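Local coordinates for glycerol kinase, putative (Plasmodium falciparum, PDB 2W40), which probably catalyses the ATP-dependent phosphorylation of glycerol to sn-glycerol 3-phosphate, the entry step of glycerol breakdown, at residues Gln11-Thr16 / Ile103-Thr108; Leu33-Lys38 / Tyr45-Ile50. All coordinates share one frame; numbering follows the deposited sequence.

Contact 1. Residues Gln11-Thr16 / Ile103-Thr108. With EDO (1,2-ethanediol), chain B.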
ATOM      1  N   GLN C  11       7.018   5.620 -30.395  1.00  8.38           N
ATOM      2  CA  GLN C  11       7.997   5.104 -29.492  1.00  7.61           C
ATOM      3  C   GLN C  11       7.587   5.646 -28.111  1.00  7.93           C
ATOM      4  O   GLN C  11       7.899   6.788 -27.751  1.00  8.73           O
ATOM      5  CB  GLN C  11       9.432   5.531 -29.913  1.00  8.02           C
ATOM      6  CG  GLN C  11      10.554   4.688 -29.322  1.00  6.85           C
ATOM      7  CD  GLN C  11      10.453   4.586 -27.790  1.00  7.71           C
ATOM      8  OE1 GLN C  11      10.776   5.526 -27.074  1.00  7.82           O
ATOM      9  NE2 GLN C  11       9.818   3.497 -27.320  1.00  6.54           N
ATOM     10  N   SER C  12       6.784   4.861 -27.423  1.00  8.08           N
ATOM     11  CA  SER C  12       6.137   5.274 -26.195  1.00  8.35           C
ATOM     12  C   SER C  12       6.964   4.890 -24.981  1.00  9.69           C
ATOM     13  O   SER C  12       8.041   4.270 -25.074  1.00  8.67           O
ATOM     14  CB  SER C  12       4.691   4.717 -26.175  1.00  9.09           C
ATOM     15  OG  SER C  12       3.932   5.335 -25.176  1.00 10.33           O
ATOM     16  N   THR C  13       6.486   5.304 -23.806  1.00  8.01           N
ATOM     17  CA  THR C  13       7.310   5.064 -22.562  1.00  9.04           C
ATOM     18  C   THR C  13       7.495   3.585 -22.314  1.00  9.52           C
ATOM     19  O   THR C  13       8.602   3.168 -21.980  1.00  9.39           O
ATOM     20  CB  THR C  13       6.651   5.691 -21.353  1.00  8.20           C
ATOM     21  OG1 THR C  13       6.438   7.094 -21.638  1.00  8.06           O
ATOM     22  CG2 THR C  13       7.567   5.659 -20.146  1.00  8.12           C
ATOM     23  N   GLN C  14       6.420   2.795 -22.370  1.00  8.81           N
ATOM     24  CA  GLN C  14       6.474   1.350 -21.988  1.00  9.05           C
ATOM     25  C   GLN C  14       6.713   0.364 -23.136  1.00  9.80           C
ATOM     26  O   GLN C  14       7.018  -0.778 -22.898  1.00  9.92           O
ATOM     27  CB  GLN C  14       5.209   0.968 -21.200  1.00  9.19           C
ATOM     28  CG  GLN C  14       5.073   1.754 -19.857  1.00  9.22           C
ATOM     29  CD  GLN C  14       3.798   1.544 -19.179  1.00 12.06           C
ATOM     30  OE1 GLN C  14       2.876   2.348 -19.310  1.00 13.94           O
ATOM     31  NE2 GLN C  14       3.692   0.440 -18.499  1.00 16.87           N
ATOM     32  N   SER C  15       6.443   0.833 -24.376  1.00  9.89           N
ATOM     33  CA  SER C  15       6.531   0.014 -25.557  1.00  9.31           C
ATOM     34  C   SER C  15       6.697   0.889 -26.800  1.00  9.96           C
ATOM     35  O   SER C  15       6.548   2.081 -26.783  1.00  9.91           O
ATOM     36  CB  SER C  15       5.313  -0.893 -25.729  1.00  9.81           C
ATOM     37  OG  SER C  15       4.160  -0.150 -26.154  1.00 14.09           O
ATOM     38  N   THR C  16       7.111   0.225 -27.865  1.00  8.92           N
ATOM     39  CA  THR C  16       7.257   0.810 -29.179  1.00  9.13           C
ATOM     40  C   THR C  16       6.116   0.197 -29.990  1.00  9.57           C
ATOM     41  O   THR C  16       5.975  -1.043 -30.012  1.00  9.34           O
ATOM     42  CB  THR C  16       8.642   0.487 -29.783  1.00  9.90           C
ATOM     43  OG1 THR C  16       9.704   0.990 -28.921  1.00  9.84           O
ATOM     44  CG2 THR C  16       8.767   1.073 -31.208  1.00 10.52           C
ATOM     45  N   ILE C 103      17.710   8.354 -19.902  1.00  7.05           N
ATOM     46  CA  ILE C 103      17.117   8.736 -18.662  1.00  7.14           C
ATOM     47  C   ILE C 103      15.724   9.297 -18.966  1.00  5.88           C
ATOM     48  O   ILE C 103      15.568  10.260 -19.740  1.00  7.41           O
ATOM     49  CB  ILE C 103      17.933   9.790 -17.887  1.00  6.92           C
ATOM     50  CG1 ILE C 103      19.348   9.210 -17.550  1.00  8.41           C
ATOM     51  CG2 ILE C 103      17.213  10.110 -16.557  1.00  8.67           C
ATOM     52  CD1 ILE C 103      20.303  10.181 -16.862  1.00  8.76           C
ATOM     53  N   VAL C 104      14.723   8.574 -18.431  1.00  6.29           N
ATOM     54  CA  VAL C 104      13.314   8.746 -18.856  1.00  6.95           C
ATOM     55  C   VAL C 104      12.752   9.983 -18.190  1.00  6.71           C
ATOM     56  O   VAL C 104      13.226  10.451 -17.098  1.00  8.02           O
ATOM     57  CB  VAL C 104      12.505   7.433 -18.576  1.00  5.30           C
ATOM     58  CG1 VAL C 104      11.083   7.460 -19.044  1.00  6.77           C
ATOM     59  CG2 VAL C 104      13.180   6.234 -19.284  1.00  7.54           C
ATOM     60  N   TRP C 105      11.688  10.491 -18.789  1.00  6.99           N
ATOM     61  CA  TRP C 105      10.943  11.665 -18.228  1.00  5.45           C
ATOM     62  C   TRP C 105      10.571  11.445 -16.749  1.00  7.21           C
ATOM     63  O   TRP C 105      10.424  12.372 -16.020  1.00  9.22           O
ATOM     64  CB  TRP C 105       9.787  12.024 -19.167  1.00  6.72           C
ATOM     65  CG  TRP C 105       8.739  10.980 -19.321  1.00  6.52           C
ATOM     66  CD1 TRP C 105       8.709  10.021 -20.279  1.00  6.81           C
ATOM     67  CD2 TRP C 105       7.510  10.843 -18.566  1.00  6.11           C
ATOM     68  NE1 TRP C 105       7.536   9.280 -20.178  1.00  9.01           N
ATOM     69  CE2 TRP C 105       6.786   9.755 -19.138  1.00  5.71           C
ATOM     70  CE3 TRP C 105       6.893  11.595 -17.546  1.00  8.95           C
ATOM     71  CZ2 TRP C 105       5.498   9.344 -18.615  1.00  8.12           C
ATOM     72  CZ3 TRP C 105       5.655  11.228 -17.080  1.00  7.34           C
ATOM     73  CH2 TRP C 105       4.973  10.104 -17.608  1.00  9.93           C
ATOM     74  N   LEU C 106      10.172  10.234 -16.424  1.00  7.46           N
ATOM     75  CA  LEU C 106       9.761   9.808 -15.065  1.00  7.76           C
ATOM     76  C   LEU C 106      10.896   9.740 -14.009  1.00  8.30           C
ATOM     77  O   LEU C 106      10.605   9.636 -12.800  1.00  9.82           O
ATOM     78  CB  LEU C 106       9.062   8.454 -15.121  1.00  7.41           C
ATOM     79  CG  LEU C 106       7.603   8.438 -15.599  1.00  8.21           C
ATOM     80  CD1 LEU C 106       7.143   6.961 -15.921  1.00 10.92           C
ATOM     81  CD2 LEU C 106       6.652   9.160 -14.521  1.00  9.49           C
ATOM     82  N   ASP C 107      12.146   9.827 -14.454  1.00  7.22           N
ATOM     83  CA  ASP C 107      13.294   9.770 -13.547  1.00  7.08           C
ATOM     84  C   ASP C 107      13.266  11.032 -12.683  1.00 10.10           C
ATOM     85  O   ASP C 107      13.033  12.112 -13.160  1.00 10.29           O
ATOM     86  CB  ASP C 107      14.601   9.715 -14.372  1.00  6.75           C
ATOM     87  CG  ASP C 107      15.852   9.495 -13.542  1.00  8.83           C
ATOM     88  OD1 ASP C 107      16.362   8.342 -13.485  1.00  8.61           O
ATOM     89  OD2 ASP C 107      16.264  10.515 -12.952  1.00 10.84           O
ATOM     90  N   THR C 108      13.604  10.849 -11.420  1.00  9.94           N
ATOM     91  CA  THR C 108      13.659  11.983 -10.499  1.00  9.72           C
ATOM     92  C   THR C 108      14.952  12.109  -9.687  1.00  9.95           C
ATOM     93  O   THR C 108      14.975  12.775  -8.624  1.00 11.52           O
ATOM     94  CB  THR C 108      12.478  11.886  -9.484  1.00 10.20           C
ATOM     95  OG1 THR C 108      12.476  10.623  -8.805  1.00 15.50           O
ATOM     96  CG2 THR C 108      11.140  12.124 -10.166  1.00 14.93           C
TER
HETATM   97  C1  EDO B1514      12.100   5.320 -10.252  1.00 21.31           C
HETATM   98  O1  EDO B1514      12.194   4.745  -8.791  1.00 18.42           O
HETATM   99  C2  EDO B1514      11.161   6.484 -10.823  1.00 28.33           C
HETATM  100  O2  EDO B1514      11.309   7.976 -10.881  1.00 20.35           O
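Thr13 meets Trp105 at the edge of the indole. The ring donates its single N-H to the threonine hydroxyl, and Trp105 NE1 lies 2.8 Å from Thr13 OG1. The bond is nearly straight, with 166° at the hydrogen. The side chains cross at about a right angle. The hydroxyl comes in at the rim, almost in the indole plane. One face of the indole is taken by its own neighbour, Leu106, whose CG stands 3.5 Å above the Trp105 ring plane and toward its rim.

The two branches of Thr13 have different tasks. OG1 stands beside the backbone N and accepts the indole N-H. CG2 is turned anti to that N (OG1 chi1 -55°) and makes the apolar contacts. Thr13 CG2 reaches Val104 CG1 at 4.1 Å. Leu106 CD1 is a looser neighbour, 4.4 Å from Thr13 CG2. The same methyl also sits 3.6 Å from Trp105 NE1, beside the bonded N-H. The buried indole N-H is thus satisfied by a side-chain oxygen.

Residues 104-107 form a type I turn, which places Val104, Trp105 and Leu106 together in front of Thr13. The Leu106 carbonyl O accepts from O2 of an ethanediol, probably from the crystallisation liquor, at 2.6 Å. Trp105 also comes close to the bound glycerol.

Thr13 lies in the short connection between strands 3-11 and 15-21. The turn follows strand 102-103 and leads toward helix 111-118. His47 of strand 46-47 packs on both Thr13 and Val104. Beside Thr13, Gln14 is hydrogen-bonded to Thr270, which binds ADP in another structure of this protein. The contact therefore joins the turn between strands 3-11 and 15-21 of the six-stranded sheet to the loop ahead of helix 111-118.

Contact 2. Residues Leu33-Lys38 / Tyr45-Ile50. With EDO (1,2-ethanediol), chain D.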
ATOM      1  N   LEU C  33       5.992  -3.878 -29.056  1.00 11.58           N
ATOM      2  CA  LEU C  33       6.890  -4.621 -28.230  1.00 11.55           C
ATOM      3  C   LEU C  33       7.206  -3.767 -27.072  1.00 10.38           C
ATOM      4  O   LEU C  33       7.605  -2.638 -27.199  1.00  9.70           O
ATOM      5  CB  LEU C  33       8.160  -5.026 -28.993  1.00 11.44           C
ATOM      6  CG  LEU C  33       8.141  -6.091 -30.060  1.00 15.14           C
ATOM      7  CD1 LEU C  33       9.539  -6.085 -30.818  1.00 14.95           C
ATOM      8  CD2 LEU C  33       7.846  -7.453 -29.316  1.00 17.42           C
ATOM      9  N   ASN C  34       7.115  -4.362 -25.883  1.00 10.11           N
ATOM     10  CA  ASN C  34       7.579  -3.686 -24.672  1.00 11.51           C
ATOM     11  C   ASN C  34       9.088  -3.642 -24.636  1.00 10.72           C
ATOM     12  O   ASN C  34       9.782  -4.452 -25.254  1.00 11.53           O
ATOM     13  CB  ASN C  34       7.103  -4.463 -23.430  1.00 12.00           C
ATOM     14  CG  ASN C  34       5.628  -4.440 -23.237  1.00 11.81           C
ATOM     15  OD1 ASN C  34       4.875  -3.584 -23.759  1.00 16.00           O
ATOM     16  ND2 ASN C  34       5.146  -5.493 -22.520  1.00 18.90           N
ATOM     17  N   HIS C  35       9.613  -2.686 -23.844  1.00  9.65           N
ATOM     18  CA  HIS C  35      11.033  -2.661 -23.544  1.00  9.75           C
ATOM     19  C   HIS C  35      11.115  -2.435 -21.989  1.00 10.00           C
ATOM     20  O   HIS C  35      10.121  -2.008 -21.322  1.00 10.49           O
ATOM     21  CB  HIS C  35      11.804  -1.588 -24.296  1.00  9.62           C
ATOM     22  CG  HIS C  35      11.254  -0.207 -24.119  1.00  9.30           C
ATOM     23  ND1 HIS C  35      10.203   0.280 -24.864  1.00 12.82           N
ATOM     24  CD2 HIS C  35      11.654   0.796 -23.319  1.00  8.99           C
ATOM     25  CE1 HIS C  35       9.907   1.502 -24.443  1.00  9.89           C
ATOM     26  NE2 HIS C  35      10.773   1.846 -23.501  1.00  9.74           N
ATOM     27  N   GLU C  36      12.264  -2.796 -21.425  1.00 11.67           N
ATOM     28  CA  GLU C  36      12.456  -2.799 -19.969  1.00 10.50           C
ATOM     29  C   GLU C  36      12.337  -1.408 -19.401  1.00  9.96           C
ATOM     30  O   GLU C  36      12.964  -0.497 -19.890  1.00  9.74           O
ATOM     31  CB  GLU C  36      13.807  -3.394 -19.611  1.00 10.29           C
ATOM     32  CG  GLU C  36      13.892  -3.727 -18.196  1.00 11.75           C
ATOM     33  CD  GLU C  36      15.246  -4.156 -17.729  1.00 13.92           C
ATOM     34  OE1 GLU C  36      16.195  -4.232 -18.555  1.00 18.47           O
ATOM     35  OE2 GLU C  36      15.409  -4.437 -16.501  1.00 19.47           O
ATOM     36  N   GLN C  37      11.553  -1.287 -18.314  1.00 10.01           N
ATOM     37  CA  GLN C  37      11.495  -0.027 -17.545  1.00  9.22           C
ATOM     38  C   GLN C  37      12.460  -0.264 -16.368  1.00 11.34           C
ATOM     39  O   GLN C  37      12.130  -0.994 -15.438  1.00 10.57           O
ATOM     40  CB  GLN C  37      10.065   0.232 -17.011  1.00 10.87           C
ATOM     41  CG  GLN C  37       8.968   0.118 -18.095  1.00  9.74           C
ATOM     42  CD  GLN C  37       9.210   1.121 -19.218  1.00  8.04           C
ATOM     43  OE1 GLN C  37       9.116   2.312 -18.959  1.00  8.57           O
ATOM     44  NE2 GLN C  37       9.523   0.657 -20.460  1.00  9.81           N
ATOM     45  N   LYS C  38      13.659   0.265 -16.484  1.00 10.24           N
ATOM     46  CA  LYS C  38      14.674   0.030 -15.494  1.00 10.07           C
ATOM     47  C   LYS C  38      14.561   1.040 -14.343  1.00  8.75           C
ATOM     48  O   LYS C  38      14.878   2.248 -14.500  1.00  9.15           O
ATOM     49  CB  LYS C  38      16.026   0.155 -16.116  1.00  9.42           C
ATOM     50  CG  LYS C  38      16.322  -0.739 -17.285  1.00 10.71           C
ATOM     51  CD  LYS C  38      17.617  -0.332 -18.045  1.00 11.71           C
ATOM     52  CE  LYS C  38      17.898  -1.141 -19.261  1.00 15.38           C
ATOM     53  NZ  LYS C  38      18.516  -2.416 -18.906  1.00 16.02           N
ATOM     54  N   TYR C  45      14.986   5.982 -13.380  1.00  9.52           N
ATOM     55  CA  TYR C  45      14.116   5.430 -14.407  1.00  8.92           C
ATOM     56  C   TYR C  45      14.863   5.591 -15.728  1.00  7.44           C
ATOM     57  O   TYR C  45      15.082   6.705 -16.222  1.00  7.63           O
ATOM     58  CB  TYR C  45      12.778   6.142 -14.443  1.00  8.61           C
ATOM     59  CG  TYR C  45      11.610   5.337 -14.956  1.00  6.92           C
ATOM     60  CD1 TYR C  45      10.415   5.168 -14.245  1.00 10.45           C
ATOM     61  CD2 TYR C  45      11.693   4.739 -16.209  1.00  9.47           C
ATOM     62  CE1 TYR C  45       9.284   4.496 -14.842  1.00 10.38           C
ATOM     63  CE2 TYR C  45      10.635   4.064 -16.809  1.00  6.94           C
ATOM     64  CZ  TYR C  45       9.414   3.965 -16.116  1.00  9.39           C
ATOM     65  OH  TYR C  45       8.360   3.320 -16.622  1.00 10.39           O
ATOM     66  N   GLU C  46      15.257   4.426 -16.276  1.00  7.75           N
ATOM     67  CA  GLU C  46      16.009   4.356 -17.504  1.00  8.45           C
ATOM     68  C   GLU C  46      15.419   3.361 -18.542  1.00  6.52           C
ATOM     69  O   GLU C  46      14.684   2.380 -18.218  1.00  7.71           O
ATOM     70  CB  GLU C  46      17.429   3.892 -17.195  1.00  7.35           C
ATOM     71  CG  GLU C  46      18.181   4.807 -16.260  1.00  7.66           C
ATOM     72  CD  GLU C  46      19.630   4.415 -15.883  1.00 10.74           C
ATOM     73  OE1 GLU C  46      20.151   3.382 -16.306  1.00 11.14           O
ATOM     74  OE2 GLU C  46      20.215   5.185 -15.093  1.00  9.72           O
ATOM     75  N   HIS C  47      15.764   3.630 -19.801  1.00  6.51           N
ATOM     76  CA  HIS C  47      15.494   2.681 -20.905  1.00  7.27           C
ATOM     77  C   HIS C  47      16.849   2.354 -21.578  1.00  7.20           C
ATOM     78  O   HIS C  47      17.741   3.185 -21.671  1.00  8.01           O
ATOM     79  CB  HIS C  47      14.593   3.301 -21.961  1.00  7.15           C
ATOM     80  CG  HIS C  47      13.174   3.585 -21.505  1.00  8.53           C
ATOM     81  ND1 HIS C  47      12.414   4.603 -22.058  1.00  8.09           N
ATOM     82  CD2 HIS C  47      12.376   2.988 -20.580  1.00  9.72           C
ATOM     83  CE1 HIS C  47      11.233   4.645 -21.463  1.00  9.85           C
ATOM     84  NE2 HIS C  47      11.175   3.670 -20.565  1.00  8.74           N
ATOM     85  N   ASP C  48      16.951   1.187 -22.192  1.00  8.12           N
ATOM     86  CA  ASP C  48      18.060   0.778 -23.028  1.00  9.67           C
ATOM     87  C   ASP C  48      17.798   1.275 -24.449  1.00  8.75           C
ATOM     88  O   ASP C  48      16.867   0.816 -25.069  1.00  8.66           O
ATOM     89  CB  ASP C  48      18.114  -0.773 -23.056  1.00  8.68           C
ATOM     90  CG  ASP C  48      19.226  -1.313 -23.894  1.00 11.40           C
ATOM     91  OD1 ASP C  48      19.752  -0.533 -24.739  1.00 12.03           O
ATOM     92  OD2 ASP C  48      19.553  -2.553 -23.717  1.00 15.78           O
ATOM     93  N   PRO C  49      18.568   2.237 -24.942  1.00  8.85           N
ATOM     94  CA  PRO C  49      18.270   2.778 -26.290  1.00  9.25           C
ATOM     95  C   PRO C  49      18.439   1.816 -27.451  1.00  8.55           C
ATOM     96  O   PRO C  49      17.829   2.044 -28.497  1.00 10.56           O
ATOM     97  CB  PRO C  49      19.266   3.971 -26.450  1.00 10.53           C
ATOM     98  CG  PRO C  49      19.916   4.066 -25.248  1.00 12.97           C
ATOM     99  CD  PRO C  49      19.755   2.909 -24.393  1.00 10.72           C
ATOM    100  N   ILE C  50      19.327   0.830 -27.295  1.00  9.27           N
ATOM    101  CA  ILE C  50      19.558  -0.148 -28.293  1.00  9.94           C
ATOM    102  C   ILE C  50      18.406  -1.143 -28.306  1.00  9.13           C
ATOM    103  O   ILE C  50      17.900  -1.534 -29.395  1.00  9.89           O
ATOM    104  CB  ILE C  50      20.966  -0.773 -28.119  1.00 10.62           C
ATOM    105  CG1 ILE C  50      22.004   0.340 -28.356  1.00 11.65           C
ATOM    106  CG2 ILE C  50      21.121  -1.989 -29.039  1.00 10.82           C
ATOM    107  CD1 ILE C  50      23.372  -0.085 -27.970  1.00 14.31           C
TER
HETATM  108  C1  EDO D1509      24.617   3.217 -14.108  1.00 31.03           C
HETATM  109  O1  EDO D1509      24.742   4.602 -13.472  1.00 32.07           O
HETATM  110  C2  EDO D1509      23.342   2.432 -14.631  1.00 31.32           C
HETATM  111  O2  EDO D1509      22.797   2.706 -16.020  1.00 24.00           O
HETATM  112  O   HOH W   1      14.643  -0.598 -21.928  1.00 11.90           O
HETATM  113  O   HOH W   2      18.974  -3.697 -21.376  1.00 21.33           O
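Gln37 reaches across to Tyr45 and His47. Its chain bends at chi2 (-60°), which folds the amide back toward both rings. Gln37 CB lies 3.5 Å from Tyr45 OH, and CG passes the same hydroxyl. The carbon of the amide, CD, lies 3.5 Å from both Tyr45 OH and His47 NE2. At the tip, OE1 accepts two hydrogen bonds. Tyr45 OH donates to Gln37 OE1 at 2.7 Å, on a lone pair in the carbonyl plane. His47 NE2 donates to Gln37 OE1 at 2.9 Å, tilted 34° from that plane but within the imidazole plane. The other tip atom, Gln37 NE2, turns back to His35 O at 2.9 Å.

His35 completes the group with a T-shaped stack. Its edge points at the face of His47, with planes at 88°, and His35 NE2 sits over the centre of the His47 ring. Along the backbone, Lys38 and Glu46 form a single antiparallel hydrogen-bonded bridge. Water 1 links Glu36 O to Asp48 N.

Three bonds settle which end of the Gln37 amide is oxygen and hold its rotation. The His47 bond is consistent with a proton on NE2; it does not tell whether ND1 carries one as well. On the outer side, Lys38 NZ forms a salt bridge with Glu36 OE1 at 3.0 Å and meets Asp48 OD2 through water 2. This pairing probably favours the charged forms of all three.

Overall arrangement
The centres of contacts 1 and 2 lie about 7 Å apart in the N-terminal FGGY domain, which belongs to the actin-like ATPase clan. Along the chain the order is 11-16, 33-38, 45-50, 103-108, so contact 2 falls between the two halves of contact 1. Strands 15-21 and 27-34 are neighbours in one sheet, and strands 46-47 and 102-103 pair in a second, smaller one. The contacts also touch directly: Tyr45 is probably hydrogen-bonded through its backbone to Val104 and to the Asp107 carboxylate. Together they tie the two sheets to each other, near the bound glycerol and close to Thr270, which contacts ADP in another structure of the protein.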